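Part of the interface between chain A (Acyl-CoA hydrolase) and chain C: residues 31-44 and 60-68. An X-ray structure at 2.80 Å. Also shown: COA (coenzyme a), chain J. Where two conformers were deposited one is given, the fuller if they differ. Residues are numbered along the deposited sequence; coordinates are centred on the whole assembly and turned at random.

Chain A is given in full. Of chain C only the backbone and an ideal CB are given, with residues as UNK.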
# COMPACT_ATOMS: atom_id res chain seq x y z
N LEU A 31 7.89 10.73 -2.17
CA LEU A 31 8.60 11.99 -2.39
C LEU A 31 7.81 13.15 -1.78
O LEU A 31 6.59 13.22 -1.90
CB LEU A 31 8.80 12.25 -3.88
CG LEU A 31 9.77 11.28 -4.56
CD1 LEU A 31 9.77 11.50 -6.05
CD2 LEU A 31 11.16 11.46 -3.98
N ASN A 32 8.51 14.04 -1.09
CA ASN A 32 7.84 15.18 -0.51
C ASN A 32 7.74 16.24 -1.58
O ASN A 32 7.99 15.98 -2.76
CB ASN A 32 8.60 15.70 0.72
CG ASN A 32 9.97 16.24 0.38
OD1 ASN A 32 10.86 16.25 1.24
ND2 ASN A 32 10.16 16.70 -0.85
N ASP A 33 7.41 17.44 -1.14
CA ASP A 33 7.23 18.62 -1.98
C ASP A 33 8.48 19.11 -2.73
O ASP A 33 8.36 19.76 -3.76
CB ASP A 33 6.70 19.74 -1.09
CG ASP A 33 6.66 19.34 0.39
OD1 ASP A 33 5.66 18.75 0.83
OD2 ASP A 33 7.64 19.62 1.11
N HIS A 34 9.66 18.79 -2.21
CA HIS A 34 10.91 19.22 -2.82
C HIS A 34 11.55 18.12 -3.65
O HIS A 34 12.74 18.20 -3.98
CB HIS A 34 11.91 19.66 -1.76
CG HIS A 34 11.61 21.00 -1.18
ND1 HIS A 34 11.07 21.17 0.07
CD2 HIS A 34 11.74 22.24 -1.71
CE1 HIS A 34 10.87 22.45 0.30
NE2 HIS A 34 11.27 23.13 -0.77
N ASN A 35 10.76 17.11 -4.00
CA ASN A 35 11.27 15.99 -4.78
C ASN A 35 12.45 15.33 -4.08
O ASN A 35 13.55 15.24 -4.62
CB ASN A 35 11.68 16.43 -6.18
CG ASN A 35 12.29 15.30 -6.99
OD1 ASN A 35 11.73 14.21 -7.09
ND2 ASN A 35 13.45 15.56 -7.58
N THR A 36 12.22 14.90 -2.85
CA THR A 36 13.23 14.20 -2.08
C THR A 36 12.42 13.30 -1.16
O THR A 36 11.30 13.64 -0.77
CB THR A 36 14.12 15.15 -1.25
OG1 THR A 36 15.11 14.38 -0.55
CG2 THR A 36 13.30 15.93 -0.25
N LEU A 37 12.97 12.13 -0.84
CA LEU A 37 12.29 11.18 0.01
C LEU A 37 12.00 11.74 1.39
O LEU A 37 12.71 12.63 1.87
CB LEU A 37 13.14 9.93 0.19
CG LEU A 37 13.26 8.89 -0.92
CD1 LEU A 37 14.32 7.88 -0.48
CD2 LEU A 37 11.92 8.19 -1.15
N PHE A 38 10.95 11.23 2.02
CA PHE A 38 10.63 11.62 3.37
C PHE A 38 11.68 10.85 4.17
O PHE A 38 12.05 9.74 3.80
CB PHE A 38 9.25 11.12 3.77
CG PHE A 38 8.12 11.87 3.15
CD1 PHE A 38 7.43 11.35 2.06
CD2 PHE A 38 7.73 13.10 3.66
CE1 PHE A 38 6.36 12.03 1.50
CE2 PHE A 38 6.66 13.80 3.09
CZ PHE A 38 5.98 13.26 2.01
N GLY A 39 12.18 11.44 5.24
CA GLY A 39 13.18 10.75 6.03
C GLY A 39 12.64 9.42 6.49
O GLY A 39 13.36 8.42 6.53
N GLY A 40 11.36 9.40 6.83
CA GLY A 40 10.74 8.17 7.29
C GLY A 40 10.90 7.00 6.34
O GLY A 40 11.22 5.89 6.76
N LYS A 41 10.71 7.24 5.05
CA LYS A 41 10.84 6.16 4.09
C LYS A 41 12.19 5.47 4.26
O LYS A 41 12.25 4.24 4.35
CB LYS A 41 10.69 6.68 2.66
CG LYS A 41 10.76 5.58 1.59
CD LYS A 41 9.75 4.48 1.84
CE LYS A 41 9.81 3.46 0.73
NZ LYS A 41 8.87 2.33 0.98
N ILE A 42 13.26 6.25 4.32
CA ILE A 42 14.59 5.68 4.49
C ILE A 42 14.72 4.93 5.82
O ILE A 42 15.22 3.81 5.87
CB ILE A 42 15.67 6.77 4.39
CG1 ILE A 42 15.63 7.38 2.99
CG2 ILE A 42 17.05 6.19 4.64
CD1 ILE A 42 16.67 8.42 2.75
N LEU A 43 14.25 5.54 6.91
CA LEU A 43 14.34 4.89 8.21
C LEU A 43 13.56 3.58 8.21
O LEU A 43 14.06 2.55 8.66
CB LEU A 43 13.80 5.82 9.29
CG LEU A 43 14.58 7.13 9.45
CD1 LEU A 43 13.84 8.08 10.38
CD2 LEU A 43 15.96 6.82 9.96
N SER A 44 12.33 3.59 7.70
CA SER A 44 11.54 2.36 7.67
C SER A 44 12.34 1.28 6.95
O SER A 44 12.42 0.13 7.40
CB SER A 44 10.22 2.59 6.95
OG SER A 44 9.43 1.41 6.96
N UNK C 60 6.44 26.64 5.04
CA UNK C 60 7.30 26.41 3.88
C UNK C 60 7.34 24.90 3.95
O UNK C 60 7.19 24.34 5.03
CB UNK C 60 8.67 27.09 3.93
N UNK C 61 7.50 24.22 2.83
CA UNK C 61 7.55 22.77 2.91
C UNK C 61 8.96 22.36 3.28
O UNK C 61 9.94 22.86 2.72
CB UNK C 61 7.12 22.12 1.59
N UNK C 62 9.07 21.49 4.28
CA UNK C 62 10.36 21.08 4.79
C UNK C 62 10.94 19.75 4.39
O UNK C 62 10.27 18.88 3.83
CB UNK C 62 10.28 21.09 6.32
N UNK C 63 12.21 19.61 4.75
CA UNK C 63 13.04 18.46 4.48
C UNK C 63 13.62 17.93 5.81
O UNK C 63 14.03 18.71 6.67
CB UNK C 63 14.15 18.82 3.49
N UNK C 64 13.65 16.61 6.00
CA UNK C 64 14.19 16.11 7.26
C UNK C 64 15.70 16.03 7.18
O UNK C 64 16.26 15.40 6.29
CB UNK C 64 13.60 14.74 7.60
N UNK C 65 16.37 16.70 8.12
CA UNK C 65 17.82 16.76 8.13
C UNK C 65 18.46 15.63 8.91
O UNK C 65 19.48 15.08 8.48
CB UNK C 65 18.28 18.10 8.71
N UNK C 66 17.88 15.29 10.06
CA UNK C 66 18.43 14.22 10.88
C UNK C 66 17.42 13.73 11.89
O UNK C 66 16.45 14.43 12.20
CB UNK C 66 19.70 14.69 11.59
N UNK C 67 17.63 12.52 12.39
CA UNK C 67 16.76 11.94 13.40
C UNK C 67 17.62 11.62 14.61
O UNK C 67 18.73 11.11 14.48
CB UNK C 67 16.04 10.69 12.88
N UNK C 68 17.11 11.94 15.79
CA UNK C 68 17.83 11.68 17.02
C UNK C 68 17.78 10.18 17.35
O UNK C 68 17.01 9.43 16.76
CB UNK C 68 17.25 12.51 18.17
N1A COA J . 21.14 18.02 11.17
C2A COA J . 20.46 19.05 11.65
N3A COA J . 20.57 20.19 11.02
C4A COA J . 21.33 20.33 9.98
C5A COA J . 21.97 19.32 9.51
C6A COA J . 21.88 18.16 10.10
N6A COA J . 22.51 17.12 9.67
N7A COA J . 22.60 19.70 8.48
C8A COA J . 22.32 20.94 8.31
N9A COA J . 21.52 21.37 9.25
C1B COA J . 21.02 22.73 9.51
C2B COA J . 22.06 23.69 9.83
O2B COA J . 22.18 23.70 11.18
C3B COA J . 21.41 24.96 9.51
O3B COA J . 20.59 25.24 10.57
P3B COA J . 20.27 26.66 11.02
O7A COA J . 19.16 26.74 11.81
O8A COA J . 20.16 27.50 9.93
O9A COA J . 21.21 27.13 11.91
C4B COA J . 20.74 24.61 8.26
O4B COA J . 20.44 23.31 8.42
C5B COA J . 21.77 24.40 7.22
O5B COA J . 22.26 25.51 6.60
P1A COA J . 23.05 25.18 5.41
O1A COA J . 24.34 24.83 5.83
O2A COA J . 22.93 26.28 4.55
O3A COA J . 22.42 23.93 4.84
P2A COA J . 23.22 22.89 4.03
O4A COA J . 24.42 22.36 4.61
O5A COA J . 23.12 22.96 2.61
O6A COA J . 22.45 21.67 4.43
CBP COA J . 20.42 20.39 4.14
CCP COA J . 21.10 21.72 4.25
CDP COA J . 20.03 19.89 5.47
CEP COA J . 19.21 20.78 3.43
CAP COA J . 21.08 19.28 3.37
OAP COA J . 21.80 18.54 4.26
C9P COA J . 20.15 18.33 2.74
O9P COA J . 19.37 18.67 1.68
N8P COA J . 20.09 17.17 3.26
C7P COA J . 19.19 16.23 2.78
C6P COA J . 17.86 16.17 3.47
C5P COA J . 16.90 15.43 2.66
O5P COA J . 16.32 15.95 1.80
N4P COA J . 16.76 14.20 2.87
C3P COA J . 15.58 13.58 3.27
C2P COA J . 15.82 12.12 3.04
S1P COA J . 16.93 11.84 1.71

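Position 60 has its CA-to-CB bond sideways to the chain A stretch, and nothing of that stretch lies within 5.5 Å of the ideal CB. Almost any residue suits it, a long polar one included. It is C:Lys60, whose end leads away.

At position 61, CA-to-CB points toward chain A, and the ideal CB falls beside the carboxylate of A:Asp33 and 4.0 Å from A:His34 CE1. A nearby acid favours a basic or neutral polar side chain; an acidic one would be the least expected. The deposited residue is nevertheless C:Glu61. Its OE2 lies 2.6 Å from A:Asp33 OD1, bringing like charges together; whether a shared proton eases the contact is left open by the geometry. The side chain is poorly ordered, so this distance carries limited weight.

Position 62 turns CA-to-CB away, with no chain A atom of the stretch within 5.5 Å of the ideal CB. The contact here is made by the backbone, whose O is 3.9 Å from A:Asp33 OD2, so many side chains would fit. It is C:Cys62.

Position 63, with extended phi/psi of -125/138, points sideways. Its ideal CB is 4.8 Å from A:Thr36 CG2 and 5.2 Å from A:His34 ND1, while the coenzyme A pantetheine arm passes nearby. A beta-branched or medium apolar residue could reach both. C:Val63 does: CG2 packs 3.5 Å from A:Thr36 CG2, and CG1 lies 3.3 Å from COA C6P. A:Thr36 OG1 donates to COA O5P at 3.1 Å, so the ligand adjoins both chains.

Position 64 points toward the start of the helix, its ideal CB 4.3 Å from A:Gly39 N. Glycine offers no side chain to compete for this space, so a small residue such as Ala, Ser, Thr or Val is plausible. C:Thr64 brings CG2 to 3.0 Å from A:Gly39 N, a tight approach; an ideal CB on A:Gly39 would sit 2.6 Å from that methyl, a clash.

Positions 65 and 66 are out of reach of this chain A stretch but near the adenine. A small residue suits the first, a small polar one the second. C:Ala65 CB is 3.8 Å from COA N1A; C:Ser66 OG lies 3.0 Å from the same atom.

Position 67 points toward A:Leu43, with its ideal CB 4.2 Å from CD1, favouring an apolar side chain: Leu, Ile or Met. It is C:Met67, modelled as selenomethionine, with CG 3.7 Å from A:Leu43 CD1 and its end leading away.

Position 68 is out of reach, leaving the choice open; it is C:Asp68.

Chain C, residues 60-68: KECVTASMD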
# COMPACT_ATOMS: atom_id res chain seq x y z
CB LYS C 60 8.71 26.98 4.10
CG LYS C 60 8.76 28.42 4.62
CD LYS C 60 7.95 29.37 3.75
CE LYS C 60 8.57 29.57 2.37
NZ LYS C 60 9.64 30.61 2.36
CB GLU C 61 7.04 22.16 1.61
CG GLU C 61 5.51 22.24 1.55
CD GLU C 61 4.90 21.72 0.27
OE1 GLU C 61 5.20 22.29 -0.80
OE2 GLU C 61 4.12 20.74 0.34
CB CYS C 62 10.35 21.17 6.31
SG CYS C 62 9.84 22.77 6.87
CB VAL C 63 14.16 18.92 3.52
CG1 VAL C 63 15.47 18.37 3.94
CG2 VAL C 63 13.81 18.52 2.10
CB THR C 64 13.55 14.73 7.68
OG1 THR C 64 14.56 13.90 8.25
CG2 THR C 64 12.91 14.04 6.51
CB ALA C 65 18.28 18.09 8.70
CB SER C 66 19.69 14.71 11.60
OG SER C 66 19.43 15.87 12.39
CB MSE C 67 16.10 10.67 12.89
CG MSE C 67 14.60 10.82 12.68
SE MSE C 67 13.49 9.87 13.96
CE MSE C 67 13.90 10.90 15.53
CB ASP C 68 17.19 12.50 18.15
CG ASP C 68 18.03 12.53 19.41
OD1 ASP C 68 19.23 12.88 19.33
OD2 ASP C 68 17.49 12.22 20.50
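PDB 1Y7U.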